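Local coordinates for protein Non-structural maintenance of chromosomes element 4 (Xenopus laevis, PDB 7DG2) that probably serves, as a subunit of the SMC5-SMC6 complex, in sister chromatid alignment and homologous recombination repair of double-stranded DNA breaks, at residues T10-L22 with G44-E57. Residues are numbered along the deposited sequence; the frame is centred on the assembly and turned at random.
Sequences TSFTADLLSFMGL and GYLPTDAWQKLGSE
Met-20, in the last turn of helix 10-20, lies against the first turn of helix 50-57 and has the largest share of the contact. Its CB meets Ala-50 CB at 3.8 Å, a close approach that the small alanine permits. Beyond CB the chain stays extended (chi2 180°), which carries the sulfur past the carbonyl of Ala-50 to the indole. There SD sits 4.5 Å from the centroid of the six-membered ring of Trp-51, almost straight above the face, a Met-aromatic contact that suits a flexible, polarisable thioether. The same SD lies 3.9 Å from Leu-54 CD2. The other methyl of Leu-54, CD1, touches both Leu-16 CD2 and Phe-19 CD2, so the two branches of one leucine meet three side chains of the other helix. With CG anti to its backbone N (chi1 -173°), Phe-19 reaches across to helix 50-57, its CZ 3.9 Å from Glu-57 CG and its edge near Lys-53 O. At the other end, Leu-46 CD2 bridges Leu-17 CD2 and Met-20 CB.

Where helix 10-20 ends, Gly-21 forms a Schellman motif; lacking a CB, it takes positive phi and lets the Pro-47 ring pack against the helix end, Pro-47 CD 3.2 Å from Gly-21 O. Lys-53 lays its CE beside Met-20 O, while its NZ forms a salt bridge of 2.7 Å with Asp-49 OD1, approached from above the carboxylate plane. No hydrogen bond joins the two segments.

Further out, the MAGE domain-containing subunit contacts both helices: its Phe-139 meets Trp-51 edge-to-face, its Lys-192 makes a salt bridge with Glu-57 OE2, and its Arg-127 hydrogen-bonds Thr-13 OG1. With axes 9.4 Å apart and 103° between their directions, the helices form a nearly perpendicular apolar pair lying on the MAGE subunit, helix 10-20 belonging to the Nse3/MAGE-binding region of Nse4.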
ATOM      1  N   THR C  10       9.151   3.376 -32.567  1.00 30.01           N
ATOM      2  CA  THR C  10      10.589   3.212 -32.402  1.00 33.61           C
ATOM      3  C   THR C  10      11.224   4.484 -31.857  1.00 31.21           C
ATOM      4  O   THR C  10      12.072   4.426 -30.961  1.00 30.14           O
ATOM      5  CB  THR C  10      11.222   2.822 -33.739  1.00 36.69           C
ATOM      6  OG1 THR C  10      10.733   1.536 -34.137  1.00 37.31           O
ATOM      7  CG2 THR C  10      12.738   2.778 -33.624  1.00 32.07           C
ATOM      8  N   SER C  11      10.818   5.637 -32.390  1.00 32.93           N
ATOM      9  CA  SER C  11      11.201   6.908 -31.794  1.00 32.88           C
ATOM     10  C   SER C  11      10.726   6.989 -30.349  1.00 29.66           C
ATOM     11  O   SER C  11      11.433   7.509 -29.478  1.00 28.62           O
ATOM     12  CB  SER C  11      10.618   8.053 -32.623  1.00 32.42           C
ATOM     13  OG  SER C  11      10.965   9.304 -32.068  1.00 42.33           O
ATOM     14  N   PHE C  12       9.529   6.460 -30.082  1.00 28.17           N
ATOM     15  CA  PHE C  12       8.971   6.478 -28.734  1.00 28.20           C
ATOM     16  C   PHE C  12       9.852   5.713 -27.754  1.00 27.81           C
ATOM     17  O   PHE C  12      10.177   6.224 -26.679  1.00 25.36           O
ATOM     18  CB  PHE C  12       7.556   5.903 -28.764  1.00 28.06           C
ATOM     19  CG  PHE C  12       6.823   5.966 -27.445  1.00 24.32           C
ATOM     20  CD1 PHE C  12       6.747   7.146 -26.723  1.00 25.40           C
ATOM     21  CD2 PHE C  12       6.143   4.851 -26.973  1.00 23.90           C
ATOM     22  CE1 PHE C  12       6.043   7.203 -25.526  1.00 23.76           C
ATOM     23  CE2 PHE C  12       5.436   4.895 -25.778  1.00 23.22           C
ATOM     24  CZ  PHE C  12       5.389   6.076 -25.050  1.00 21.88           C
ATOM     25  N   THR C  13      10.259   4.483 -28.098  1.00 25.32           N
ATOM     26  CA  THR C  13      11.071   3.747 -27.130  1.00 25.25           C
ATOM     27  C   THR C  13      12.448   4.372 -26.974  1.00 28.66           C
ATOM     28  O   THR C  13      13.024   4.326 -25.883  1.00 27.21           O
ATOM     29  CB  THR C  13      11.218   2.269 -27.497  1.00 27.53           C
ATOM     30  OG1 THR C  13      11.687   2.141 -28.843  1.00 28.51           O
ATOM     31  CG2 THR C  13       9.894   1.528 -27.319  1.00 26.29           C
ATOM     32  N   ALA C  14      12.992   4.965 -28.037  1.00 28.25           N
ATOM     33  CA  ALA C  14      14.262   5.666 -27.886  1.00 26.04           C
ATOM     34  C   ALA C  14      14.134   6.807 -26.883  1.00 28.70           C
ATOM     35  O   ALA C  14      15.014   7.002 -26.035  1.00 28.32           O
ATOM     36  CB  ALA C  14      14.746   6.185 -29.242  1.00 30.86           C
ATOM     37  N   ASP C  15      13.034   7.562 -26.949  1.00 27.68           N
ATOM     38  CA  ASP C  15      12.855   8.680 -26.030  1.00 25.00           C
ATOM     39  C   ASP C  15      12.542   8.206 -24.616  1.00 27.37           C
ATOM     40  O   ASP C  15      12.945   8.861 -23.645  1.00 25.81           O
ATOM     41  CB  ASP C  15      11.760   9.609 -26.551  1.00 27.40           C
ATOM     42  CG  ASP C  15      12.190  10.375 -27.803  1.00 32.12           C
ATOM     43  OD1 ASP C  15      13.411  10.561 -28.001  1.00 33.98           O
ATOM     44  OD2 ASP C  15      11.312  10.787 -28.589  1.00 28.70           O
ATOM     45  N   LEU C  16      11.843   7.074 -24.473  1.00 23.51           N
ATOM     46  CA  LEU C  16      11.610   6.516 -23.142  1.00 22.66           C
ATOM     47  C   LEU C  16      12.927   6.127 -22.483  1.00 26.28           C
ATOM     48  O   LEU C  16      13.154   6.417 -21.303  1.00 27.02           O
ATOM     49  CB  LEU C  16      10.674   5.306 -23.220  1.00 22.66           C
ATOM     50  CG  LEU C  16       9.197   5.591 -23.512  1.00 23.92           C
ATOM     51  CD1 LEU C  16       8.453   4.315 -23.960  1.00 21.24           C
ATOM     52  CD2 LEU C  16       8.538   6.179 -22.279  1.00 21.04           C
ATOM     53  N   LEU C  17      13.801   5.448 -23.229  1.00 25.61           N
ATOM     54  CA  LEU C  17      15.076   5.017 -22.659  1.00 28.47           C
ATOM     55  C   LEU C  17      15.912   6.206 -22.211  1.00 28.92           C
ATOM     56  O   LEU C  17      16.561   6.154 -21.160  1.00 29.74           O
ATOM     57  CB  LEU C  17      15.850   4.169 -23.665  1.00 26.61           C
ATOM     58  CG  LEU C  17      15.226   2.802 -23.968  1.00 28.87           C
ATOM     59  CD1 LEU C  17      15.844   2.190 -25.214  1.00 30.23           C
ATOM     60  CD2 LEU C  17      15.388   1.882 -22.773  1.00 30.75           C
ATOM     61  N   SER C  18      15.910   7.287 -22.996  1.00 29.30           N
ATOM     62  CA  SER C  18      16.601   8.502 -22.574  1.00 31.55           C
ATOM     63  C   SER C  18      16.019   9.033 -21.272  1.00 33.28           C
ATOM     64  O   SER C  18      16.755   9.342 -20.326  1.00 33.23           O
ATOM     65  CB  SER C  18      16.514   9.563 -23.671  1.00 34.49           C
ATOM     66  OG  SER C  18      17.109   9.097 -24.864  1.00 40.64           O
ATOM     67  N   PHE C  19      14.689   9.145 -21.208  1.00 31.95           N
ATOM     68  CA  PHE C  19      14.037   9.638 -19.999  1.00 30.24           C
ATOM     69  C   PHE C  19      14.352   8.738 -18.812  1.00 30.38           C
ATOM     70  O   PHE C  19      14.513   9.213 -17.680  1.00 34.25           O
ATOM     71  CB  PHE C  19      12.526   9.737 -20.244  1.00 28.15           C
ATOM     72  CG  PHE C  19      11.759  10.392 -19.124  1.00 30.57           C
ATOM     73  CD1 PHE C  19      11.609  11.771 -19.077  1.00 31.81           C
ATOM     74  CD2 PHE C  19      11.173   9.627 -18.128  1.00 30.80           C
ATOM     75  CE1 PHE C  19      10.901  12.376 -18.047  1.00 33.64           C
ATOM     76  CE2 PHE C  19      10.464  10.224 -17.095  1.00 33.29           C
ATOM     77  CZ  PHE C  19      10.326  11.603 -17.056  1.00 33.36           C
ATOM     78  N   MET C  20      14.470   7.435 -19.060  1.00 29.99           N
ATOM     79  CA  MET C  20      14.755   6.474 -18.007  1.00 32.49           C
ATOM     80  C   MET C  20      16.220   6.467 -17.594  1.00 37.56           C
ATOM     81  O   MET C  20      16.548   5.906 -16.543  1.00 40.75           O
ATOM     82  CB  MET C  20      14.329   5.081 -18.460  1.00 31.19           C
ATOM     83  CG  MET C  20      12.824   4.900 -18.423  1.00 30.31           C
ATOM     84  SD  MET C  20      12.274   3.287 -18.957  1.00 44.02           S
ATOM     85  CE  MET C  20      12.564   3.378 -20.696  1.00 32.72           C
ATOM     86  N   GLY C  21      17.102   7.063 -18.391  1.00 39.42           N
ATOM     87  CA  GLY C  21      18.490   7.190 -17.992  1.00 40.34           C
ATOM     88  C   GLY C  21      19.475   6.401 -18.826  1.00 44.69           C
ATOM     89  O   GLY C  21      20.450   5.869 -18.284  1.00 46.88           O
ATOM     90  N   LEU C  22      19.237   6.328 -20.137  1.00 45.51           N
ATOM     91  CA  LEU C  22      20.135   5.669 -21.092  1.00 49.03           C
ATOM     92  C   LEU C  22      20.172   4.164 -20.856  1.00 48.08           C
ATOM     93  O   LEU C  22      19.995   3.382 -21.791  1.00 51.67           O
ATOM     94  CB  LEU C  22      21.546   6.295 -21.027  1.00 52.04           C
ATOM     95  CG  LEU C  22      22.915   5.581 -20.924  1.00 57.13           C
ATOM     96  CD1 LEU C  22      23.152   4.895 -19.571  1.00 55.17           C
ATOM     97  CD2 LEU C  22      23.208   4.624 -22.089  1.00 60.07           C
ATOM     98  N   GLY C  44      26.433   0.470 -21.896  1.00 71.09           N
ATOM     99  CA  GLY C  44      25.249   1.304 -21.790  1.00 70.34           C
ATOM    100  C   GLY C  44      24.014   0.528 -21.374  1.00 68.82           C
ATOM    101  O   GLY C  44      23.385  -0.143 -22.195  1.00 67.01           O
ATOM    102  N   TYR C  45      23.664   0.624 -20.093  1.00 68.40           N
ATOM    103  CA  TYR C  45      22.542  -0.106 -19.524  1.00 66.18           C
ATOM    104  C   TYR C  45      21.621   0.869 -18.799  1.00 59.36           C
ATOM    105  O   TYR C  45      21.940   2.049 -18.620  1.00 55.00           O
ATOM    106  CB  TYR C  45      23.024  -1.215 -18.575  1.00 68.48           C
ATOM    107  CG  TYR C  45      24.114  -2.096 -19.164  1.00 76.31           C
ATOM    108  CD1 TYR C  45      25.458  -1.754 -19.038  1.00 76.19           C
ATOM    109  CD2 TYR C  45      23.798  -3.269 -19.844  1.00 76.63           C
ATOM    110  CE1 TYR C  45      26.457  -2.554 -19.576  1.00 78.01           C
ATOM    111  CE2 TYR C  45      24.791  -4.076 -20.384  1.00 78.51           C
ATOM    112  CZ  TYR C  45      26.118  -3.714 -20.246  1.00 79.85           C
ATOM    113  OH  TYR C  45      27.104  -4.514 -20.781  1.00 79.77           O
ATOM    114  N   LEU C  46      20.457   0.362 -18.386  1.00 58.71           N
ATOM    115  CA  LEU C  46      19.431   1.117 -17.676  1.00 54.36           C
ATOM    116  C   LEU C  46      19.741   1.177 -16.184  1.00 52.12           C
ATOM    117  O   LEU C  46      20.085   0.155 -15.580  1.00 56.76           O
ATOM    118  CB  LEU C  46      18.058   0.484 -17.869  1.00 52.90           C
ATOM    119  CG  LEU C  46      17.331   0.788 -19.172  1.00 50.45           C
ATOM    120  CD1 LEU C  46      16.096  -0.081 -19.277  1.00 48.83           C
ATOM    121  CD2 LEU C  46      16.966   2.258 -19.226  1.00 43.64           C
ATOM    122  N   PRO C  47      19.607   2.359 -15.582  1.00 48.58           N
ATOM    123  CA  PRO C  47      19.754   2.467 -14.126  1.00 49.87           C
ATOM    124  C   PRO C  47      18.761   1.569 -13.400  1.00 51.58           C
ATOM    125  O   PRO C  47      17.688   1.243 -13.915  1.00 49.24           O
ATOM    126  CB  PRO C  47      19.469   3.948 -13.849  1.00 49.21           C
ATOM    127  CG  PRO C  47      19.738   4.638 -15.147  1.00 48.27           C
ATOM    128  CD  PRO C  47      19.349   3.664 -16.215  1.00 47.00           C
ATOM    129  N   THR C  48      19.128   1.177 -12.179  1.00 50.94           N
ATOM    130  CA  THR C  48      18.284   0.269 -11.412  1.00 52.58           C
ATOM    131  C   THR C  48      16.927   0.877 -11.073  1.00 49.90           C
ATOM    132  O   THR C  48      15.992   0.134 -10.758  1.00 50.30           O
ATOM    133  CB  THR C  48      19.002  -0.152 -10.127  1.00 50.98           C
ATOM    134  OG1 THR C  48      19.244   1.002  -9.311  1.00 59.15           O
ATOM    135  CG2 THR C  48      20.331  -0.814 -10.458  1.00 50.11           C
ATOM    136  N   ASP C  49      16.795   2.203 -11.140  1.00 48.28           N
ATOM    137  CA  ASP C  49      15.552   2.886 -10.804  1.00 44.61           C
ATOM    138  C   ASP C  49      14.799   3.367 -12.040  1.00 37.13           C
ATOM    139  O   ASP C  49      13.926   4.231 -11.929  1.00 38.93           O
ATOM    140  CB  ASP C  49      15.838   4.061  -9.871  1.00 42.97           C
ATOM    141  CG  ASP C  49      16.683   5.138 -10.530  1.00 48.71           C
ATOM    142  OD1 ASP C  49      17.399   4.826 -11.508  1.00 47.24           O
ATOM    143  OD2 ASP C  49      16.629   6.299 -10.069  1.00 53.66           O
ATOM    144  N   ALA C  50      15.104   2.803 -13.211  1.00 38.63           N
ATOM    145  CA  ALA C  50      14.586   3.338 -14.467  1.00 38.95           C
ATOM    146  C   ALA C  50      13.066   3.223 -14.548  1.00 32.40           C
ATOM    147  O   ALA C  50      12.383   4.167 -14.962  1.00 30.15           O
ATOM    148  CB  ALA C  50      15.245   2.624 -15.647  1.00 35.90           C
ATOM    149  N   TRP C  51      12.515   2.065 -14.178  1.00 28.06           N
ATOM    150  CA  TRP C  51      11.066   1.899 -14.262  1.00 28.25           C
ATOM    151  C   TRP C  51      10.349   2.671 -13.162  1.00 25.31           C
ATOM    152  O   TRP C  51       9.245   3.184 -13.386  1.00 25.14           O
ATOM    153  CB  TRP C  51      10.700   0.412 -14.220  1.00 28.82           C
ATOM    154  CG  TRP C  51      11.031  -0.284 -15.503  1.00 28.59           C
ATOM    155  CD1 TRP C  51      12.111  -1.088 -15.750  1.00 31.05           C
ATOM    156  CD2 TRP C  51      10.300  -0.204 -16.731  1.00 30.63           C
ATOM    157  NE1 TRP C  51      12.084  -1.525 -17.051  1.00 31.88           N
ATOM    158  CE2 TRP C  51      10.984  -0.994 -17.675  1.00 29.83           C
ATOM    159  CE3 TRP C  51       9.125   0.451 -17.123  1.00 25.75           C
ATOM    160  CZ2 TRP C  51      10.537  -1.144 -18.988  1.00 29.61           C
ATOM    161  CZ3 TRP C  51       8.684   0.301 -18.429  1.00 28.29           C
ATOM    162  CH2 TRP C  51       9.387  -0.493 -19.344  1.00 28.69           C
ATOM    163  N   GLN C  52      10.956   2.773 -11.977  1.00 27.16           N
ATOM    164  CA  GLN C  52      10.394   3.628 -10.937  1.00 27.81           C
ATOM    165  C   GLN C  52      10.370   5.083 -11.380  1.00 29.70           C
ATOM    166  O   GLN C  52       9.407   5.805 -11.098  1.00 30.26           O
ATOM    167  CB  GLN C  52      11.191   3.491  -9.640  1.00 32.87           C
ATOM    168  CG  GLN C  52      10.694   2.391  -8.714  1.00 35.95           C
ATOM    169  CD  GLN C  52      11.419   2.393  -7.375  1.00 42.06           C
ATOM    170  OE1 GLN C  52      12.122   3.352  -7.034  1.00 47.54           O
ATOM    171  NE2 GLN C  52      11.258   1.317  -6.614  1.00 40.55           N
ATOM    172  N   LYS C  53      11.426   5.534 -12.064  1.00 31.54           N
ATOM    173  CA  LYS C  53      11.453   6.903 -12.574  1.00 31.70           C
ATOM    174  C   LYS C  53      10.305   7.137 -13.545  1.00 28.39           C
ATOM    175  O   LYS C  53       9.588   8.143 -13.458  1.00 26.60           O
ATOM    176  CB  LYS C  53      12.789   7.190 -13.260  1.00 34.42           C
ATOM    177  CG  LYS C  53      13.964   7.458 -12.311  1.00 42.72           C
ATOM    178  CD  LYS C  53      15.026   8.360 -12.962  1.00 48.35           C
ATOM    179  CE  LYS C  53      15.913   7.608 -13.956  1.00 48.90           C
ATOM    180  NZ  LYS C  53      17.047   6.873 -13.301  1.00 48.83           N
ATOM    181  N   LEU C  54      10.110   6.199 -14.473  1.00 29.68           N
ATOM    182  CA  LEU C  54       9.019   6.317 -15.433  1.00 24.52           C
ATOM    183  C   LEU C  54       7.666   6.255 -14.739  1.00 23.80           C
ATOM    184  O   LEU C  54       6.766   7.045 -15.042  1.00 20.35           O
ATOM    185  CB  LEU C  54       9.149   5.210 -16.486  1.00 23.53           C
ATOM    186  CG  LEU C  54       8.276   5.328 -17.735  1.00 23.46           C
ATOM    187  CD1 LEU C  54       8.603   6.623 -18.455  1.00 24.61           C
ATOM    188  CD2 LEU C  54       8.505   4.139 -18.662  1.00 22.97           C
ATOM    189  N   GLY C  55       7.507   5.330 -13.795  1.00 22.20           N
ATOM    190  CA  GLY C  55       6.240   5.210 -13.103  1.00 21.83           C
ATOM    191  C   GLY C  55       5.885   6.432 -12.277  1.00 22.44           C
ATOM    192  O   GLY C  55       4.714   6.772 -12.159  1.00 21.37           O
ATOM    193  N   SER C  56       6.878   7.082 -11.671  1.00 24.45           N
ATOM    194  CA  SER C  56       6.596   8.290 -10.902  1.00 24.89           C
ATOM    195  C   SER C  56       6.096   9.409 -11.801  1.00 23.85           C
ATOM    196  O   SER C  56       5.209  10.180 -11.411  1.00 24.42           O
ATOM    197  CB  SER C  56       7.840   8.728 -10.144  1.00 21.65           C
ATOM    198  OG  SER C  56       8.080   7.824  -9.087  1.00 24.35           O
ATOM    199  N   GLU C  57       6.640   9.508 -13.012  1.00 21.38           N
ATOM    200  CA  GLU C  57       6.089  10.455 -13.976  1.00 19.83           C
ATOM    201  C   GLU C  57       4.665  10.059 -14.350  1.00 20.34           C
ATOM    202  O   GLU C  57       3.745  10.879 -14.303  1.00 19.06           O
ATOM    203  CB  GLU C  57       6.990  10.523 -15.211  1.00 19.68           C
ATOM    204  CG  GLU C  57       6.506  11.470 -16.312  1.00 23.60           C
ATOM    205  CD  GLU C  57       6.463  12.927 -15.875  1.00 26.44           C
ATOM    206  OE1 GLU C  57       7.250  13.308 -14.982  1.00 24.56           O
ATOM    207  OE2 GLU C  57       5.641  13.690 -16.430  1.00 25.09           O
TER